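Local atomic coordinates of cytolethal distending toxin subunit A (Haemophilus ducreyi, PDB entry 1SR4), a protein that probably pairs with CdtC to form the heterodimeric, lectin-like subunit required for delivery of the genotoxin CdtB. Residues 164-169 with 173-178. Residues are numbered along the deposited sequence; the frame is centred on the assembly and turned at random.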
ATOM      1  N   THR A 164     -16.493 -10.553 -13.544  1.00 11.57           N
ATOM      2  CA  THR A 164     -17.013 -11.711 -12.822  1.00 10.62           C
ATOM      3  C   THR A 164     -16.355 -13.009 -13.274  1.00 10.61           C
ATOM      4  O   THR A 164     -15.975 -13.142 -14.438  1.00 11.60           O
ATOM      5  CB  THR A 164     -18.537 -11.802 -13.102  1.00 11.92           C
ATOM      6  OG1 THR A 164     -19.126 -10.520 -12.855  1.00 14.23           O
ATOM      7  CG2 THR A 164     -19.213 -12.871 -12.242  1.00 10.29           C
ATOM      8  N   TYR A 165     -16.238 -13.977 -12.365  1.00 10.01           N
ATOM      9  CA  TYR A 165     -15.633 -15.259 -12.720  1.00 10.03           C
ATOM     10  C   TYR A 165     -16.169 -16.359 -11.816  1.00 10.62           C
ATOM     11  O   TYR A 165     -16.739 -16.078 -10.767  1.00  9.24           O
ATOM     12  CB  TYR A 165     -14.104 -15.194 -12.578  1.00  9.97           C
ATOM     13  CG  TYR A 165     -13.654 -14.944 -11.157  1.00 10.41           C
ATOM     14  CD1 TYR A 165     -13.297 -16.006 -10.313  1.00 10.17           C
ATOM     15  CD2 TYR A 165     -13.617 -13.647 -10.648  1.00  9.24           C
ATOM     16  CE1 TYR A 165     -12.912 -15.773  -8.988  1.00 10.42           C
ATOM     17  CE2 TYR A 165     -13.238 -13.396  -9.334  1.00  9.24           C
ATOM     18  CZ  TYR A 165     -12.890 -14.454  -8.504  1.00 11.03           C
ATOM     19  OH  TYR A 165     -12.556 -14.184  -7.192  1.00  8.25           O
ATOM     20  N   ASN A 166     -15.980 -17.608 -12.230  1.00  9.52           N
ATOM     21  CA  ASN A 166     -16.418 -18.738 -11.427  1.00  9.61           C
ATOM     22  C   ASN A 166     -15.220 -19.308 -10.672  1.00  9.44           C
ATOM     23  O   ASN A 166     -14.308 -19.845 -11.279  1.00 11.54           O
ATOM     24  CB  ASN A 166     -17.007 -19.834 -12.325  1.00 11.30           C
ATOM     25  CG  ASN A 166     -16.070 -20.222 -13.471  1.00 13.39           C
ATOM     26  OD1 ASN A 166     -15.613 -19.366 -14.246  1.00 14.37           O
ATOM     27  ND2 ASN A 166     -15.790 -21.519 -13.590  1.00 13.01           N
ATOM     28  N   PRO A 167     -15.206 -19.175  -9.342  1.00 10.13           N
ATOM     29  CA  PRO A 167     -14.112 -19.694  -8.521  1.00 10.07           C
ATOM     30  C   PRO A 167     -13.964 -21.200  -8.778  1.00 12.61           C
ATOM     31  O   PRO A 167     -12.862 -21.692  -9.025  1.00 12.92           O
ATOM     32  CB  PRO A 167     -14.590 -19.415  -7.099  1.00 10.09           C
ATOM     33  CG  PRO A 167     -15.327 -18.125  -7.243  1.00 10.73           C
ATOM     34  CD  PRO A 167     -16.122 -18.339  -8.540  1.00 11.43           C
ATOM     35  N   VAL A 168     -15.086 -21.924  -8.725  1.00 10.55           N
ATOM     36  CA  VAL A 168     -15.070 -23.367  -8.954  1.00 12.58           C
ATOM     37  C   VAL A 168     -15.102 -23.687 -10.446  1.00 13.55           C
ATOM     38  O   VAL A 168     -15.908 -23.133 -11.204  1.00 11.48           O
ATOM     39  CB  VAL A 168     -16.269 -24.063  -8.245  1.00 13.14           C
ATOM     40  CG1 VAL A 168     -16.340 -25.526  -8.636  1.00 15.29           C
ATOM     41  CG2 VAL A 168     -16.111 -23.951  -6.734  1.00 14.40           C
ATOM     42  N   SER A 169     -14.202 -24.565 -10.869  1.00 13.27           N
ATOM     43  CA  SER A 169     -14.150 -24.947 -12.269  1.00 14.55           C
ATOM     44  C   SER A 169     -13.750 -26.402 -12.483  1.00 14.99           C
ATOM     45  O   SER A 169     -12.910 -26.942 -11.756  1.00 12.00           O
ATOM     46  CB  SER A 169     -13.173 -24.051 -13.033  1.00 15.18           C
ATOM     47  OG  SER A 169     -13.179 -24.393 -14.401  1.00 13.00           O
ATOM     48  N   TYR A 173      -9.245 -23.240 -15.986  1.00 11.42           N
ATOM     49  CA  TYR A 173      -9.527 -21.829 -15.873  1.00 11.31           C
ATOM     50  C   TYR A 173     -10.905 -21.433 -15.416  1.00 11.56           C
ATOM     51  O   TYR A 173     -11.864 -22.225 -15.459  1.00 10.37           O
ATOM     52  CB  TYR A 173      -9.332 -21.219 -17.250  1.00 13.28           C
ATOM     53  CG  TYR A 173     -10.184 -21.943 -18.284  1.00 16.36           C
ATOM     54  CD1 TYR A 173     -11.543 -21.633 -18.453  1.00 15.90           C
ATOM     55  CD2 TYR A 173      -9.643 -22.971 -19.060  1.00 15.46           C
ATOM     56  CE1 TYR A 173     -12.340 -22.338 -19.380  1.00 17.26           C
ATOM     57  CE2 TYR A 173     -10.424 -23.680 -19.981  1.00 17.28           C
ATOM     58  CZ  TYR A 173     -11.765 -23.358 -20.138  1.00 15.95           C
ATOM     59  OH  TYR A 173     -12.510 -24.040 -21.071  1.00 18.37           O
ATOM     60  N   SER A 174     -10.986 -20.162 -15.031  1.00 10.24           N
ATOM     61  CA  SER A 174     -12.236 -19.543 -14.650  1.00 10.97           C
ATOM     62  C   SER A 174     -12.606 -18.742 -15.891  1.00 12.18           C
ATOM     63  O   SER A 174     -11.730 -18.203 -16.579  1.00 13.46           O
ATOM     64  CB  SER A 174     -12.046 -18.600 -13.457  1.00 10.07           C
ATOM     65  OG  SER A 174     -11.965 -19.338 -12.246  1.00  9.58           O
ATOM     66  N   THR A 175     -13.894 -18.690 -16.197  1.00 11.96           N
ATOM     67  CA  THR A 175     -14.393 -17.933 -17.345  1.00  9.98           C
ATOM     68  C   THR A 175     -14.630 -16.529 -16.827  1.00 10.63           C
ATOM     69  O   THR A 175     -15.243 -16.348 -15.777  1.00 10.05           O
ATOM     70  CB  THR A 175     -15.712 -18.552 -17.850  1.00 11.61           C
ATOM     71  OG1 THR A 175     -15.476 -19.937 -18.142  1.00 13.05           O
ATOM     72  CG2 THR A 175     -16.221 -17.846 -19.114  1.00 11.86           C
ATOM     73  N   VAL A 176     -14.144 -15.538 -17.561  1.00  9.42           N
ATOM     74  CA  VAL A 176     -14.255 -14.141 -17.143  1.00  9.63           C
ATOM     75  C   VAL A 176     -15.330 -13.388 -17.925  1.00 10.86           C
ATOM     76  O   VAL A 176     -15.285 -13.315 -19.146  1.00 10.11           O
ATOM     77  CB  VAL A 176     -12.895 -13.439 -17.318  1.00 10.04           C
ATOM     78  CG1 VAL A 176     -12.972 -12.003 -16.825  1.00 11.53           C
ATOM     79  CG2 VAL A 176     -11.804 -14.222 -16.548  1.00  6.90           C
ATOM     80  N   THR A 177     -16.287 -12.813 -17.211  1.00 11.31           N
ATOM     81  CA  THR A 177     -17.374 -12.103 -17.865  1.00 12.55           C
ATOM     82  C   THR A 177     -17.602 -10.766 -17.191  1.00 13.66           C
ATOM     83  O   THR A 177     -16.911 -10.419 -16.229  1.00 12.64           O
ATOM     84  CB  THR A 177     -18.691 -12.912 -17.761  1.00 13.10           C
ATOM     85  OG1 THR A 177     -18.993 -13.144 -16.378  1.00 13.36           O
ATOM     86  CG2 THR A 177     -18.563 -14.274 -18.454  1.00 13.51           C
ATOM     87  N   LEU A 178     -18.576 -10.022 -17.706  1.00 13.57           N
ATOM     88  CA  LEU A 178     -18.964  -8.744 -17.131  1.00 14.63           C
ATOM     89  C   LEU A 178     -20.440  -8.873 -16.756  1.00 16.46           C
ATOM     90  O   LEU A 178     -21.246  -9.347 -17.558  1.00 13.88           O
ATOM     91  CB  LEU A 178     -18.795  -7.621 -18.150  1.00 14.23           C
ATOM     92  CG  LEU A 178     -17.357  -7.228 -18.467  1.00 14.11           C
ATOM     93  CD1 LEU A 178     -17.334  -6.164 -19.558  1.00 10.61           C
ATOM     94  CD2 LEU A 178     -16.706  -6.702 -17.182  1.00 14.50           C
TER
HETATM   95  O   HOH W   1     -14.420 -21.893 -16.342  1.00 11.17           O
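Thr-164 and Thr-177 form an antiparallel hydrogen-bonded pair between the segments 164-169 and 173-178. Thr-164 N reaches Thr-177 O at 2.7 Å, and Thr-177 N returns to Thr-164 O at 2.8 Å. Both bonds are nearly straight. Toward the turn the regular pairing fades, and side chains take over the bridging.

Asn-166 is central. Its CG sits between the backbone N and the carbonyl carbon (chi1 52°), which swings the amide over to the facing segment. There OD1 accepts a hydrogen bond from Thr-175 N at 2.7 Å, with the donor in the carbonyl plane. The other end of the amide, ND2, bonds back to Val-168 O at 2.9 Å, and also gives a hydrogen to a water. Held at both ends, the amide is fixed in its rotation. The water in turn donates to Tyr-173 O at 2.7 Å and is hydrogen-bonded to Thr-175 OG1.

Ser-174 OG donates to Asn-166 O at 2.6 Å, coming in from above the carbonyl plane. It is also hydrogen-bonded to Asn-67 ND2. Nearer the turn, Ser-169 OG donates to Tyr-173 O at 2.7 Å. That carbonyl therefore accepts from both the serine and the water.

On the strand pair, Thr-177 OG1 lies 3.6 Å from Thr-164 CB. Thr-164 OG1 is hydrogen-bonded to Ser-179 OG, and also to Cys-162 O and Gln-191 NE2. The Tyr-165 ring leads off to Trp-193, and its OH bonds to Thr-192 O.

The arrangement is a beta hairpin whose loop end is held by side-chain-to-backbone bonds and a water, within the ricin-type beta-trefoil lectin domain of CdtA.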